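Local coordinates for response regulator receiver protein (Sinorhizobium medicae, PDB 2RDM), which probably serves as a CheY-like receiver domain that relays two-component signals through a phosphorylation-driven change of shape, at residues A[83-88]-A[102-107]; A[7-12]-A[49-54]. The protein carries 1 engineered substitution. One frame throughout, in Å; residues are numbered along the deposited sequence.

Interaction 1: A[83-88]-A[102-107]; sequences VYISGH and IILEKP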
loop_
_atom_site.group_PDB
_atom_site.type_symbol
_atom_site.label_atom_id
_atom_site.label_comp_id
_atom_site.label_asym_id
_atom_site.label_seq_id
_atom_site.Cartn_x
_atom_site.Cartn_y
_atom_site.Cartn_z
ATOM N N VAL A 83 0.446 4.680 17.562
ATOM C CA VAL A 83 1.514 5.611 17.195
ATOM C C VAL A 83 2.492 5.676 18.357
ATOM O O VAL A 83 2.116 6.061 19.467
ATOM C CB VAL A 83 0.995 7.040 16.902
ATOM C CG1 VAL A 83 2.151 7.979 16.521
ATOM C CG2 VAL A 83 -0.056 7.036 15.763
ATOM N N TYR A 84 3.750 5.358 18.082
ATOM C CA TYR A 84 4.808 5.498 19.079
ATOM C C TYR A 84 5.480 6.850 18.949
ATOM O O TYR A 84 5.663 7.352 17.843
ATOM C CB TYR A 84 5.874 4.431 18.889
ATOM C CG TYR A 84 5.405 2.981 18.904
ATOM C CD1 TYR A 84 5.111 2.328 20.107
ATOM C CD2 TYR A 84 5.275 2.262 17.712
ATOM C CE1 TYR A 84 4.712 0.999 20.118
ATOM C CE2 TYR A 84 4.875 0.927 17.710
ATOM C CZ TYR A 84 4.566 0.313 18.910
ATOM O OH TYR A 84 4.223 -0.996 18.915
ATOM N N ILE A 85 5.909 7.417 20.078
ATOM C CA ILE A 85 6.593 8.711 20.097
ATOM C C ILE A 85 7.938 8.534 20.796
ATOM O O ILE A 85 7.967 8.223 21.984
ATOM C CB ILE A 85 5.775 9.786 20.868
ATOM C CG1 ILE A 85 4.364 9.968 20.291
ATOM C CG2 ILE A 85 6.535 11.109 20.949
ATOM C CD1 ILE A 85 4.275 10.286 18.830
ATOM N N SER A 86 8.988 8.810 20.054
ATOM C CA SER A 86 10.298 8.592 20.582
ATOM C C SER A 86 11.241 9.709 20.427
ATOM O O SER A 86 11.151 10.471 19.529
ATOM C CB SER A 86 10.894 7.353 20.019
ATOM O OG SER A 86 11.488 7.645 18.807
ATOM N N GLY A 87 12.189 9.801 21.354
ATOM C CA GLY A 87 13.236 10.802 21.277
ATOM C C GLY A 87 14.337 10.417 20.308
ATOM O O GLY A 87 14.619 11.144 19.354
ATOM N N HIS A 88 14.959 9.269 20.552
ATOM C CA HIS A 88 16.229 8.936 19.918
ATOM C C HIS A 88 16.091 7.712 19.017
ATOM O O HIS A 88 15.996 7.836 17.796
ATOM C CB HIS A 88 17.308 8.692 20.974
ATOM C CG HIS A 88 17.584 9.882 21.840
ATOM N ND1 HIS A 88 18.459 10.882 21.474
ATOM C CD2 HIS A 88 17.103 10.231 23.057
ATOM C CE1 HIS A 88 18.504 11.796 22.427
ATOM N NE2 HIS A 88 17.689 11.425 23.399
ATOM N N ILE A 102 2.794 3.261 13.484
ATOM C CA ILE A 102 3.674 4.325 12.992
ATOM C C ILE A 102 4.565 4.758 14.155
ATOM O O ILE A 102 4.079 4.903 15.267
ATOM C CB ILE A 102 2.846 5.512 12.468
ATOM C CG1 ILE A 102 2.062 5.092 11.210
ATOM C CG2 ILE A 102 3.706 6.735 12.172
ATOM C CD1 ILE A 102 1.155 6.186 10.652
ATOM N N ILE A 103 5.861 4.933 13.919
ATOM C CA ILE A 103 6.690 5.590 14.934
ATOM C C ILE A 103 7.089 6.999 14.472
ATOM O O ILE A 103 7.508 7.185 13.321
ATOM C CB ILE A 103 7.932 4.735 15.378
ATOM C CG1 ILE A 103 8.692 5.449 16.512
ATOM C CG2 ILE A 103 8.831 4.387 14.202
ATOM C CD1 ILE A 103 9.563 4.547 17.357
ATOM N N LEU A 104 6.922 7.976 15.357
ATOM C CA LEU A 104 7.333 9.343 15.092
ATOM C C LEU A 104 8.553 9.658 15.949
ATOM O O LEU A 104 8.496 9.545 17.165
ATOM C CB LEU A 104 6.198 10.303 15.426
ATOM C CG LEU A 104 4.828 10.077 14.769
ATOM C CD1 LEU A 104 3.862 11.150 15.222
ATOM C CD2 LEU A 104 4.944 10.069 13.261
ATOM N N GLU A 105 9.661 10.031 15.320
ATOM C CA GLU A 105 10.850 10.387 16.087
ATOM C C GLU A 105 11.061 11.894 16.098
ATOM O O GLU A 105 10.975 12.549 15.059
ATOM C CB GLU A 105 12.101 9.631 15.612
ATOM C CG GLU A 105 12.389 9.684 14.113
ATOM C CD GLU A 105 13.596 8.832 13.703
ATOM O OE1 GLU A 105 13.668 8.445 12.513
ATOM O OE2 GLU A 105 14.470 8.552 14.558
ATOM N N LYS A 106 11.315 12.429 17.289
ATOM C CA LYS A 106 11.546 13.859 17.484
ATOM C C LYS A 106 12.744 14.339 16.653
ATOM O O LYS A 106 13.758 13.645 16.584
ATOM C CB LYS A 106 11.741 14.162 18.974
ATOM C CG LYS A 106 10.500 13.875 19.807
ATOM C CD LYS A 106 10.805 13.928 21.288
ATOM C CE LYS A 106 9.642 13.411 22.098
ATOM N NZ LYS A 106 10.054 13.186 23.506
ATOM N N PRO A 107 12.611 15.500 15.978
ATOM C CA PRO A 107 11.424 16.354 15.974
ATOM C C PRO A 107 10.380 15.930 14.937
ATOM O O PRO A 107 10.725 15.425 13.866
ATOM C CB PRO A 107 11.990 17.724 15.608
ATOM C CG PRO A 107 13.180 17.421 14.759
ATOM C CD PRO A 107 13.692 16.063 15.146
#
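V83 CG1, anti to the backbone N (chi1 -180°), and L104 CG, anti to the carbonyl carbon and beside the backbone N (chi1 -55°), are brought into contact by these first torsions. The two side chains cross obliquely, V83 CG1 lying 3.8 Å from L104 CG. In one of its two conformers, I85 runs beside L104 and points the same way. Branched aliphatic residues suit this face, which helix 110-122 packs against at V83 and I102. On the face of Y84, S86 and I103, I103 CG1 lies 3.8 Å from Y84 CB, and I103 CD1 reaches 3.9 Å from S86 OG. Beyond, the Y84 ring packs with W67 and W93, and its hydroxyl is hydrogen-bonded to V98 N.

Main-chain hydrogen bonds alternate between the strands: Y84 N to I102 O (2.9 Å), L104 N to Y84 O, S86 N to L104 O, and K106 N to S86 O (3.0 Å). The second is almost straight, 178° at the hydrogen. K106 CG lies 3.5 Å from S86 O, while the buried S86 OG has no partner in the model. A glycerol, probably from the crystallisation liquor, is hydrogen-bonded to I85 O and G87 N and lies near the K106 side chain. A strand-end serine and a lysine before a cis-proline are signatures of CheY-like receiver domains, where they probably serve the phosphorylation site.

Interaction 2: A[7-12]-A[49-54]; sequences TILLAD and AAIDGV
Parallel strand pairing joins L9 to V54 near the beginning of two inner strands of the receiver fold, 7-11 and 53-57, and just before it, where 49-52 is loop, D52 extends the contact by hydrogen bonds to T7. Within the sheet, L9 N gives a hydrogen bond to G53 O at 3.0 Å, and V54 CA makes a CA-H···O contact with L9 O. Nearer the strand starts, T7 O receives D52 N at 2.9 Å; a second bond to T7 O, from G53 N, is weak and bent.

D52 also reaches back to T7 with its side chain. Its CG sits beside the backbone N (chi1 -57°), and D52 OD2 takes the N-H of T7 at 2.8 Å, nearly straight at 177°, through the lone pair pointing away from OD1. The main-chain N-H and C=O of T7 are thus both held by one residue. A water lies 2.7 Å from D52 OD2, probably donates to it, and makes only a weak link to T7 OG1, while T7 CB approaches A50 O to 3.4 Å.

Apolar groups complete the contact. G53, with no side chain, lets I8 CD1 come to 3.9 Å from its CA, a place well suited to glycine. On the face of L9 and V54, L9 CB meets I51 CG2 at 3.8 Å in one of the two I51 conformers, and helix 38-46 packs on L9 at A41, M44 and L45.

Aspartate fits here because its short arm ends in an acceptor at main-chain range. Accepting the T7 N-H, and probably a water proton, is consistent with D52 being ionised.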
loop_
_atom_site.group_PDB
_atom_site.type_symbol
_atom_site.label_atom_id
_atom_site.label_comp_id
_atom_site.label_asym_id
_atom_site.label_seq_id
_atom_site.Cartn_x
_atom_site.Cartn_y
_atom_site.Cartn_z
ATOM N N THR A 7 -11.729 8.731 21.139
ATOM C CA THR A 7 -10.865 8.856 22.310
ATOM C C THR A 7 -9.460 8.322 22.056
ATOM O O THR A 7 -9.286 7.171 21.647
ATOM C CB THR A 7 -11.478 8.117 23.519
ATOM O OG1 THR A 7 -12.814 8.594 23.729
ATOM C CG2 THR A 7 -10.648 8.353 24.782
ATOM N N ILE A 8 -8.458 9.150 22.343
ATOM C CA ILE A 8 -7.080 8.743 22.189
ATOM C C ILE A 8 -6.432 8.628 23.571
ATOM O O ILE A 8 -6.503 9.559 24.373
ATOM C CB ILE A 8 -6.303 9.746 21.314
ATOM C CG1 ILE A 8 -6.957 9.891 19.916
ATOM C CG2 ILE A 8 -4.862 9.352 21.219
ATOM C CD1 ILE A 8 -7.031 8.617 19.098
ATOM N N LEU A 9 -5.854 7.459 23.856
ATOM C CA LEU A 9 -5.084 7.276 25.066
ATOM C C LEU A 9 -3.713 7.798 24.726
ATOM O O LEU A 9 -3.077 7.289 23.803
ATOM C CB LEU A 9 -5.004 5.801 25.437
ATOM C CG LEU A 9 -4.252 5.422 26.723
ATOM C CD1 LEU A 9 -4.787 6.164 27.957
ATOM C CD2 LEU A 9 -4.276 3.924 26.936
ATOM N N LEU A 10 -3.265 8.801 25.476
ATOM C CA LEU A 10 -1.961 9.409 25.276
ATOM C C LEU A 10 -1.095 9.163 26.504
ATOM O O LEU A 10 -1.458 9.574 27.606
ATOM C CB LEU A 10 -2.120 10.910 25.020
ATOM C CG LEU A 10 -0.879 11.807 25.005
ATOM C CD1 LEU A 10 -0.007 11.538 23.774
ATOM C CD2 LEU A 10 -1.279 13.277 25.054
ATOM N N ALA A 11 0.044 8.502 26.313
ATOM C CA ALA A 11 0.932 8.160 27.421
ATOM C C ALA A 11 2.292 8.814 27.229
ATOM O O ALA A 11 3.066 8.392 26.366
ATOM C CB ALA A 11 1.081 6.623 27.549
ATOM N N ASP A 12 2.558 9.858 28.008
ATOM C CA ASP A 12 3.827 10.587 27.923
ATOM C C ASP A 12 4.242 11.089 29.297
ATOM O O ASP A 12 3.421 11.628 30.037
ATOM C CB ASP A 12 3.761 11.757 26.910
ATOM C CG ASP A 12 5.149 12.347 26.583
ATOM O OD1 ASP A 12 5.882 12.794 27.492
ATOM O OD2 ASP A 12 5.521 12.372 25.398
ATOM N N ALA A 49 -12.565 0.923 29.377
ATOM C CA ALA A 49 -12.810 2.251 28.821
ATOM C C ALA A 49 -12.745 2.232 27.289
ATOM O O ALA A 49 -11.966 1.473 26.703
ATOM C CB ALA A 49 -11.818 3.256 29.385
ATOM N N ALA A 50 -13.597 3.036 26.654
ATOM C CA ALA A 50 -13.633 3.137 25.196
ATOM C C ALA A 50 -12.383 3.865 24.727
ATOM O O ALA A 50 -12.267 5.077 24.899
ATOM C CB ALA A 50 -14.882 3.875 24.731
ATOM N N ILE A 51 -11.441 3.107 24.171
ATOM C CA ILE A 51 -10.200 3.664 23.630
ATOM C C ILE A 51 -10.099 3.358 22.137
ATOM O O ILE A 51 -10.088 2.187 21.738
ATOM C CB ILE A 51 -8.955 3.098 24.362
ATOM C CG1 ILE A 51 -9.045 3.312 25.886
ATOM C CG2 ILE A 51 -7.655 3.671 23.760
ATOM C CD1 ILE A 51 -8.627 4.696 26.389
ATOM N N ASP A 52 -10.007 4.406 21.320
ATOM C CA ASP A 52 -10.013 4.246 19.876
ATOM C C ASP A 52 -8.631 4.279 19.233
ATOM O O ASP A 52 -8.478 3.874 18.090
ATOM C CB ASP A 52 -10.904 5.306 19.252
ATOM C CG ASP A 52 -12.325 5.256 19.792
ATOM O OD1 ASP A 52 -12.998 4.224 19.599
ATOM O OD2 ASP A 52 -12.747 6.249 20.420
ATOM N N GLY A 53 -7.626 4.750 19.955
ATOM C CA GLY A 53 -6.285 4.771 19.398
ATOM C C GLY A 53 -5.331 5.056 20.523
ATOM O O GLY A 53 -5.742 5.541 21.582
ATOM N N VAL A 54 -4.057 4.763 20.308
ATOM C CA VAL A 54 -3.097 4.868 21.386
ATOM C C VAL A 54 -1.862 5.596 20.859
ATOM O O VAL A 54 -1.306 5.192 19.845
ATOM C CB VAL A 54 -2.702 3.464 21.945
ATOM C CG1 VAL A 54 -1.583 3.583 22.976
ATOM C CG2 VAL A 54 -3.923 2.739 22.554
HETATM O O HOH W 1 -14.866 6.593 21.998
#

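Interactions 1 and 2 lie in one five-stranded parallel sheet, ordered 31-35, 7-11, 53-57, 82-86, 102-105, with centres about 17 Å apart. Interaction 2 pairs 7-11 with 53-57; interaction 1 pairs 82-86 with the edge strand 102-105. They meet where 53-57 neighbours 82-86, V83 N lying 2.9 Å from V54 O, probably hydrogen-bonded. Along the chain they come in series, interaction 2 closing before interaction 1 opens. Together they span the sheet from inner strand 7-11 to one edge. Strand 53-57, shared between them as partner and neighbour, ends at D57, the predicted phosphorylation site, which D12 approaches closely after strand 7-11.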